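Local coordinates for phosphatidylinositol phosphate phosphatase (Schizosaccharomyces pombe, PDB 1I9Z), which removes the 5-phosphate from soluble and lipid inositol phosphates, including phosphatidylinositol 4,5-bisphosphate, through the catalytic domain described here, at residues L91-C96 with P100-L105; A79-W84 with S107-G112. One frame throughout, in Å; residues are numbered along the deposited sequence.

Overall arrangement
Both contacts join helix 78-94 to strand 102-110, the unit that follows it in the chain, in the DNase I-like catalytic domain. Contact 1 (91-96 with 100-105) lies at the connection from helix to strand and is nested inside the larger loop that contact 2 (79-84 with 107-112) closes, where the start of the helix meets the far end of the strand. Their centres are about 19 Å apart, and lie about 20 and 17 Å from the centre of the chain. Strand 102-110 is outermost in the six-stranded sheet. None of the residues lining the inositol 1,4-bisphosphate pocket, such as Tyr171, Arg211 and Lys262, belongs to the four segments, consistent with both contacts being structural packing of the fold.

Contact 1: residues L91-C96 with P100-L105; sequences LLNGKC and PGYVQL
The side-chain amide of Asn93 meets the strand backbone at Tyr102. Asn93 OD1 accepts the N-H of Tyr102 over 2.7 Å in a fairly straight bond (163°), the donor tilted from the carbonyl plane. Asn93 ND2 adds a weak bond of 3.4 Å to Tyr102 O, and another to Lys89 O. Asn93 CG, anti to the carbonyl carbon (chi1 -75°), carries the amide across to the strand. Asparagine suits the place because its amide offers both acceptor and donor; an alanine here would probably leave the N-H and carbonyl of Tyr102 without these partners. Glycine fits at 101, where Asn93 OD1 lies 3.0 Å from Gly101 CA and a beta carbon would collide.

At this edge of the six-stranded sheet, Gly101 and Val103 pair with strand 113-120 and the residue after it, while the Tyr102 backbone turns to the helix.

The remaining contacts gather round the Tyr102 ring. Leu92 CB packs 3.9 Å from Tyr102 CD1, the side chains crossing at about a right angle. Cys96 SG makes a sulfur-aromatic contact at the ring's edge, 3.6 Å from Tyr102 CE1. Tyrosine gives both a broad ring to pack on, while its hydroxyl is hydrogen-bonded to Ala55 O.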
ATOM      1  N   LEU A  91       1.006 -19.717   6.758  1.00 24.42           N
ATOM      2  CA  LEU A  91       2.201 -19.136   7.331  1.00 26.74           C
ATOM      3  C   LEU A  91       1.896 -18.165   8.478  1.00 26.23           C
ATOM      4  O   LEU A  91       2.522 -18.235   9.570  1.00 26.82           O
ATOM      5  CB  LEU A  91       2.967 -18.507   6.150  1.00 28.57           C
ATOM      6  CG  LEU A  91       4.426 -18.112   6.177  1.00 33.95           C
ATOM      7  CD1 LEU A  91       5.397 -19.279   6.547  1.00 32.88           C
ATOM      8  CD2 LEU A  91       4.699 -17.619   4.753  1.00 32.94           C
ATOM      9  N   LEU A  92       0.910 -17.278   8.305  1.00 25.28           N
ATOM     10  CA  LEU A  92       0.546 -16.354   9.379  1.00 24.65           C
ATOM     11  C   LEU A  92      -0.004 -17.093  10.639  1.00 27.78           C
ATOM     12  O   LEU A  92       0.274 -16.707  11.783  1.00 26.90           O
ATOM     13  CB  LEU A  92      -0.535 -15.380   8.895  1.00 24.25           C
ATOM     14  CG  LEU A  92      -0.087 -14.389   7.844  1.00 23.44           C
ATOM     15  CD1 LEU A  92      -1.260 -13.470   7.457  1.00 23.57           C
ATOM     16  CD2 LEU A  92       1.085 -13.579   8.437  1.00 26.56           C
ATOM     17  N   ASN A  93      -0.801 -18.132  10.420  1.00 28.52           N
ATOM     18  CA  ASN A  93      -1.373 -18.830  11.547  1.00 30.05           C
ATOM     19  C   ASN A  93      -0.370 -19.722  12.242  1.00 31.07           C
ATOM     20  O   ASN A  93      -0.483 -19.964  13.468  1.00 30.37           O
ATOM     21  CB  ASN A  93      -2.620 -19.572  11.091  1.00 31.05           C
ATOM     22  CG  ASN A  93      -3.795 -18.621  10.886  1.00 32.79           C
ATOM     23  OD1 ASN A  93      -4.183 -17.888  11.797  1.00 35.18           O
ATOM     24  ND2 ASN A  93      -4.353 -18.626   9.698  1.00 34.77           N
ATOM     25  N   GLY A  94       0.622 -20.163  11.468  1.00 31.39           N
ATOM     26  CA  GLY A  94       1.699 -20.993  11.973  1.00 34.20           C
ATOM     27  C   GLY A  94       2.492 -20.277  13.050  1.00 36.61           C
ATOM     28  O   GLY A  94       3.153 -20.902  13.899  1.00 35.96           O
ATOM     29  N   LYS A  95       2.443 -18.954  13.023  1.00 35.45           N
ATOM     30  CA  LYS A  95       3.128 -18.183  14.023  1.00 38.15           C
ATOM     31  C   LYS A  95       2.180 -17.956  15.208  1.00 38.58           C
ATOM     32  O   LYS A  95       2.587 -17.413  16.226  1.00 39.85           O
ATOM     33  CB  LYS A  95       3.583 -16.864  13.392  1.00 39.46           C
ATOM     34  CG  LYS A  95       4.512 -17.122  12.212  1.00 39.55           C
ATOM     35  CD  LYS A  95       5.955 -17.364  12.634  1.00 41.35           C
ATOM     36  CE  LYS A  95       6.729 -16.045  12.742  1.00 43.33           C
ATOM     37  NZ  LYS A  95       8.217 -16.215  13.023  1.00 42.99           N
ATOM     38  N   CYS A  96       0.918 -18.364  15.074  1.00 38.40           N
ATOM     39  CA  CYS A  96      -0.066 -18.204  16.150  1.00 39.34           C
ATOM     40  C   CYS A  96      -0.274 -19.502  16.906  1.00 41.11           C
ATOM     41  O   CYS A  96      -1.317 -20.210  16.762  1.00 40.17           O
ATOM     42  CB  CYS A  96      -1.381 -17.704  15.587  1.00 38.38           C
ATOM     43  SG  CYS A  96      -1.131 -15.998  14.907  1.00 38.18           S
ATOM     44  N   PRO A 100      -6.395 -17.554  18.703  1.00 52.58           N
ATOM     45  CA  PRO A 100      -6.759 -16.923  17.431  1.00 50.74           C
ATOM     46  C   PRO A 100      -5.590 -16.464  16.569  1.00 47.31           C
ATOM     47  O   PRO A 100      -4.564 -15.918  17.034  1.00 47.15           O
ATOM     48  CB  PRO A 100      -7.653 -15.754  17.857  1.00 51.27           C
ATOM     49  CG  PRO A 100      -8.388 -16.335  18.995  1.00 52.86           C
ATOM     50  CD  PRO A 100      -7.267 -17.027  19.779  1.00 53.61           C
ATOM     51  N   GLY A 101      -5.793 -16.729  15.288  1.00 43.45           N
ATOM     52  CA  GLY A 101      -4.822 -16.378  14.303  1.00 37.37           C
ATOM     53  C   GLY A 101      -5.322 -15.200  13.482  1.00 32.29           C
ATOM     54  O   GLY A 101      -5.878 -14.196  13.982  1.00 31.13           O
ATOM     55  N   TYR A 102      -5.095 -15.367  12.197  1.00 27.11           N
ATOM     56  CA  TYR A 102      -5.404 -14.373  11.216  1.00 25.96           C
ATOM     57  C   TYR A 102      -6.483 -14.911  10.303  1.00 24.41           C
ATOM     58  O   TYR A 102      -6.552 -16.121  10.079  1.00 25.58           O
ATOM     59  CB  TYR A 102      -4.152 -14.116  10.377  1.00 20.82           C
ATOM     60  CG  TYR A 102      -3.110 -13.305  11.107  1.00 23.57           C
ATOM     61  CD1 TYR A 102      -2.243 -13.903  12.015  1.00 24.22           C
ATOM     62  CD2 TYR A 102      -3.056 -11.900  10.951  1.00 20.33           C
ATOM     63  CE1 TYR A 102      -1.342 -13.122  12.777  1.00 26.61           C
ATOM     64  CE2 TYR A 102      -2.184 -11.124  11.717  1.00 21.32           C
ATOM     65  CZ  TYR A 102      -1.336 -11.735  12.624  1.00 24.15           C
ATOM     66  OH  TYR A 102      -0.534 -10.972  13.455  1.00 26.75           O
ATOM     67  N   VAL A 103      -7.285 -13.998   9.761  1.00 23.91           N
ATOM     68  CA  VAL A 103      -8.297 -14.364   8.819  1.00 23.21           C
ATOM     69  C   VAL A 103      -8.093 -13.476   7.580  1.00 21.15           C
ATOM     70  O   VAL A 103      -7.566 -12.349   7.689  1.00 20.77           O
ATOM     71  CB  VAL A 103      -9.714 -14.097   9.343  1.00 25.81           C
ATOM     72  CG1 VAL A 103     -10.017 -15.040  10.534  1.00 27.88           C
ATOM     73  CG2 VAL A 103      -9.859 -12.656   9.729  1.00 24.64           C
ATOM     74  N   GLN A 104      -8.521 -13.994   6.425  1.00 18.99           N
ATOM     75  CA  GLN A 104      -8.448 -13.190   5.191  1.00 18.54           C
ATOM     76  C   GLN A 104      -9.721 -12.368   5.149  1.00 19.14           C
ATOM     77  O   GLN A 104     -10.861 -12.886   5.135  1.00 18.65           O
ATOM     78  CB  GLN A 104      -8.358 -14.096   3.960  1.00 18.61           C
ATOM     79  CG  GLN A 104      -8.587 -13.365   2.602  1.00 21.32           C
ATOM     80  CD  GLN A 104      -8.421 -14.336   1.470  1.00 22.73           C
ATOM     81  OE1 GLN A 104      -7.505 -15.166   1.509  1.00 23.10           O
ATOM     82  NE2 GLN A 104      -9.316 -14.273   0.460  1.00 21.66           N
ATOM     83  N   LEU A 105      -9.544 -11.074   5.130  1.00 17.90           N
ATOM     84  CA  LEU A 105     -10.663 -10.170   5.063  1.00 18.35           C
ATOM     85  C   LEU A 105     -11.255 -10.225   3.661  1.00 17.95           C
ATOM     86  O   LEU A 105     -12.501 -10.367   3.450  1.00 16.03           O
ATOM     87  CB  LEU A 105     -10.165  -8.754   5.365  1.00 19.18           C
ATOM     88  CG  LEU A 105     -11.152  -7.640   5.555  1.00 18.69           C
ATOM     89  CD1 LEU A 105     -11.949  -7.929   6.862  1.00 19.75           C
ATOM     90  CD2 LEU A 105     -10.386  -6.268   5.652  1.00 19.67           C
TER

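Contact 2: residues A79-W84 with S107-G112; sequences AKRREW and SGQLVG
Arg81 reaches from helix 78-94 to Ser107 and Gln109, two residues of strand 102-110 whose beta carbons point toward the helix. Helix and strand are consecutive elements of the DNase I-like alpha/beta sandwich. Here their short segments run roughly antiparallel, with axes 10.2 Å apart at closest approach. The helix lies along one side of the edge strand, whereas Leu110, on the other side, packs against strand 127-136 of the second sheet.

Ser107 comes first along the strand. Its OG is 3.3 Å from Arg81 NE, but the angle is too poor for a hydrogen bond. Both groups instead meet at Glu85 OE2, which takes a hydrogen bond from Ser107 OG and a salt bridge from Arg81 NE, so one carboxylate oxygen ties helix and strand together. A small hydroxyl residue fits beside the guanidinium, oblique to its plane, while still supplying a polar partner to Glu85.

Gly108 follows; a beta carbon at this position would point away from the helix, and its backbone is paired with Leu115.

Gln109 makes the direct bond. Its OE1 accepts from Arg81 NH1 at 2.7 Å, bent at the hydrogen (135°) and tilted from both planes, and the guanidinium and amide stand 73° apart. The same oxygen rests 3.5 Å from Arg81 CD, so the arginine's aliphatic part packs on the amide too. Arg81 makes this possible by leaving the helix with CG anti to its backbone N and then bending at chi3 (84°), which turns the guanidinium so that NH1 comes beside Gln109 OE1. Glutamine is apt because the other half of its amide can donate: NE2 makes a weak bond to Asp77 O, and NE2 also donates a hydrogen bond to Val111 O at 3.0 Å, nearly in line with the Val111 C=O bond.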
ATOM      1  N   ALA A  79      -7.596 -19.905  -9.324  1.00 26.30           N
ATOM      2  CA  ALA A  79      -7.028 -21.048  -8.628  1.00 23.93           C
ATOM      3  C   ALA A  79      -5.629 -20.786  -8.109  1.00 21.19           C
ATOM      4  O   ALA A  79      -5.267 -21.178  -6.979  1.00 20.56           O
ATOM      5  CB  ALA A  79      -6.975 -22.259  -9.568  1.00 24.18           C
ATOM      6  N   LYS A  80      -4.813 -20.197  -8.967  1.00 20.59           N
ATOM      7  CA  LYS A  80      -3.428 -19.959  -8.561  1.00 21.23           C
ATOM      8  C   LYS A  80      -3.404 -18.911  -7.459  1.00 18.90           C
ATOM      9  O   LYS A  80      -2.669 -19.046  -6.500  1.00 18.44           O
ATOM     10  CB  LYS A  80      -2.584 -19.521  -9.745  1.00 25.23           C
ATOM     11  CG  LYS A  80      -2.041 -20.720 -10.583  1.00 29.90           C
ATOM     12  CD  LYS A  80      -1.489 -20.222 -11.931  1.00 32.78           C
ATOM     13  CE  LYS A  80      -1.016 -21.388 -12.810  1.00 36.75           C
ATOM     14  NZ  LYS A  80       0.188 -22.064 -12.222  1.00 39.78           N
ATOM     15  N   ARG A  81      -4.278 -17.912  -7.579  1.00 17.82           N
ATOM     16  CA  ARG A  81      -4.347 -16.874  -6.524  1.00 18.13           C
ATOM     17  C   ARG A  81      -4.756 -17.541  -5.186  1.00 17.91           C
ATOM     18  O   ARG A  81      -4.184 -17.286  -4.136  1.00 18.44           O
ATOM     19  CB  ARG A  81      -5.407 -15.815  -6.887  1.00 15.32           C
ATOM     20  CG  ARG A  81      -5.453 -14.776  -5.787  1.00 16.28           C
ATOM     21  CD  ARG A  81      -6.662 -13.917  -5.968  1.00 21.05           C
ATOM     22  NE  ARG A  81      -7.821 -14.574  -5.354  1.00 23.29           N
ATOM     23  CZ  ARG A  81      -8.984 -14.728  -5.989  1.00 23.67           C
ATOM     24  NH1 ARG A  81      -9.131 -14.303  -7.239  1.00 25.41           N
ATOM     25  NH2 ARG A  81     -10.023 -15.242  -5.345  1.00 24.71           N
ATOM     26  N   ARG A  82      -5.725 -18.460  -5.235  1.00 18.50           N
ATOM     27  CA  ARG A  82      -6.130 -19.100  -4.013  1.00 18.93           C
ATOM     28  C   ARG A  82      -5.053 -19.972  -3.380  1.00 18.14           C
ATOM     29  O   ARG A  82      -5.097 -20.162  -2.172  1.00 18.92           O
ATOM     30  CB  ARG A  82      -7.419 -19.923  -4.248  1.00 19.69           C
ATOM     31  CG  ARG A  82      -8.596 -18.975  -4.442  1.00 23.44           C
ATOM     32  CD  ARG A  82      -9.945 -19.649  -4.788  1.00 29.44           C
ATOM     33  NE  ARG A  82     -10.956 -18.582  -4.761  1.00 37.20           N
ATOM     34  CZ  ARG A  82     -11.939 -18.423  -5.643  1.00 39.45           C
ATOM     35  NH1 ARG A  82     -12.054 -19.285  -6.663  1.00 39.34           N
ATOM     36  NH2 ARG A  82     -12.796 -17.409  -5.486  1.00 37.99           N
ATOM     37  N   GLU A  83      -4.132 -20.501  -4.176  1.00 17.57           N
ATOM     38  CA  GLU A  83      -3.026 -21.321  -3.609  1.00 20.57           C
ATOM     39  C   GLU A  83      -2.124 -20.386  -2.771  1.00 18.85           C
ATOM     40  O   GLU A  83      -1.634 -20.726  -1.697  1.00 17.70           O
ATOM     41  CB  GLU A  83      -2.188 -21.914  -4.726  1.00 23.11           C
ATOM     42  CG  GLU A  83      -2.864 -23.081  -5.476  1.00 31.99           C
ATOM     43  CD  GLU A  83      -1.987 -23.568  -6.627  1.00 36.53           C
ATOM     44  OE1 GLU A  83      -0.838 -23.965  -6.339  1.00 40.60           O
ATOM     45  OE2 GLU A  83      -2.428 -23.543  -7.802  1.00 40.92           O
ATOM     46  N   TRP A  84      -1.878 -19.185  -3.318  1.00 18.55           N
ATOM     47  CA  TRP A  84      -1.085 -18.211  -2.594  1.00 15.18           C
ATOM     48  C   TRP A  84      -1.823 -17.795  -1.325  1.00 14.91           C
ATOM     49  O   TRP A  84      -1.210 -17.689  -0.266  1.00 15.87           O
ATOM     50  CB  TRP A  84      -0.807 -16.963  -3.493  1.00 14.69           C
ATOM     51  CG  TRP A  84       0.231 -17.280  -4.469  1.00 14.61           C
ATOM     52  CD1 TRP A  84       0.080 -17.464  -5.806  1.00 15.68           C
ATOM     53  CD2 TRP A  84       1.627 -17.379  -4.192  1.00 15.64           C
ATOM     54  NE1 TRP A  84       1.311 -17.636  -6.394  1.00 18.89           N
ATOM     55  CE2 TRP A  84       2.279 -17.607  -5.419  1.00 17.18           C
ATOM     56  CE3 TRP A  84       2.391 -17.294  -3.009  1.00 16.89           C
ATOM     57  CZ2 TRP A  84       3.691 -17.756  -5.533  1.00 18.70           C
ATOM     58  CZ3 TRP A  84       3.813 -17.421  -3.113  1.00 16.71           C
ATOM     59  CH2 TRP A  84       4.429 -17.656  -4.381  1.00 17.94           C
ATOM     60  N   SER A 107      -9.874 -10.508  -0.914  1.00 16.41           N
ATOM     61  CA  SER A 107      -8.853 -10.519  -1.944  1.00 17.27           C
ATOM     62  C   SER A 107      -9.518 -10.076  -3.230  1.00 16.77           C
ATOM     63  O   SER A 107     -10.742 -10.159  -3.411  1.00 17.34           O
ATOM     64  CB  SER A 107      -8.142 -11.881  -2.165  1.00 17.48           C
ATOM     65  OG  SER A 107      -9.004 -12.779  -2.838  1.00 20.00           O
ATOM     66  N   GLY A 108      -8.694  -9.618  -4.147  1.00 16.35           N
ATOM     67  CA  GLY A 108      -9.177  -9.147  -5.437  1.00 16.80           C
ATOM     68  C   GLY A 108      -8.129  -9.539  -6.476  1.00 16.28           C
ATOM     69  O   GLY A 108      -6.938  -9.757  -6.116  1.00 14.54           O
ATOM     70  N   GLN A 109      -8.523  -9.537  -7.749  1.00 16.24           N
ATOM     71  CA  GLN A 109      -7.580  -9.920  -8.795  1.00 16.00           C
ATOM     72  C   GLN A 109      -7.887  -9.284 -10.118  1.00 15.91           C
ATOM     73  O   GLN A 109      -9.081  -9.120 -10.459  1.00 16.44           O
ATOM     74  CB  GLN A 109      -7.586 -11.470  -8.889  1.00 17.35           C
ATOM     75  CG  GLN A 109      -6.767 -12.002 -10.036  1.00 20.96           C
ATOM     76  CD  GLN A 109      -6.552 -13.513  -9.900  1.00 26.52           C
ATOM     77  OE1 GLN A 109      -7.404 -14.203  -9.333  1.00 24.84           O
ATOM     78  NE2 GLN A 109      -5.410 -14.023 -10.420  1.00 26.99           N
ATOM     79  N   LEU A 110      -6.830  -8.873 -10.836  1.00 15.62           N
ATOM     80  CA  LEU A 110      -6.965  -8.325 -12.219  1.00 18.47           C
ATOM     81  C   LEU A 110      -5.878  -9.029 -13.012  1.00 17.75           C
ATOM     82  O   LEU A 110      -4.670  -8.734 -12.902  1.00 15.86           O
ATOM     83  CB  LEU A 110      -6.788  -6.797 -12.290  1.00 17.57           C
ATOM     84  CG  LEU A 110      -6.982  -6.314 -13.741  1.00 19.39           C
ATOM     85  CD1 LEU A 110      -8.416  -6.529 -14.188  1.00 21.80           C
ATOM     86  CD2 LEU A 110      -6.530  -4.806 -13.815  1.00 20.59           C
ATOM     87  N   VAL A 111      -6.310 -10.025 -13.801  1.00 17.22           N
ATOM     88  CA  VAL A 111      -5.411 -10.876 -14.531  1.00 16.87           C
ATOM     89  C   VAL A 111      -4.347 -11.463 -13.557  1.00 17.29           C
ATOM     90  O   VAL A 111      -4.705 -12.191 -12.675  1.00 19.62           O
ATOM     91  CB  VAL A 111      -4.715 -10.212 -15.684  1.00 15.77           C
ATOM     92  CG1 VAL A 111      -3.933 -11.289 -16.482  1.00 21.65           C
ATOM     93  CG2 VAL A 111      -5.789  -9.502 -16.596  1.00 20.45           C
ATOM     94  N   GLY A 112      -3.061 -11.154 -13.715  1.00 16.44           N
ATOM     95  CA  GLY A 112      -2.095 -11.724 -12.793  1.00 16.92           C
ATOM     96  C   GLY A 112      -1.747 -10.903 -11.538  1.00 15.57           C
ATOM     97  O   GLY A 112      -0.871 -11.279 -10.718  1.00 15.69           O
TER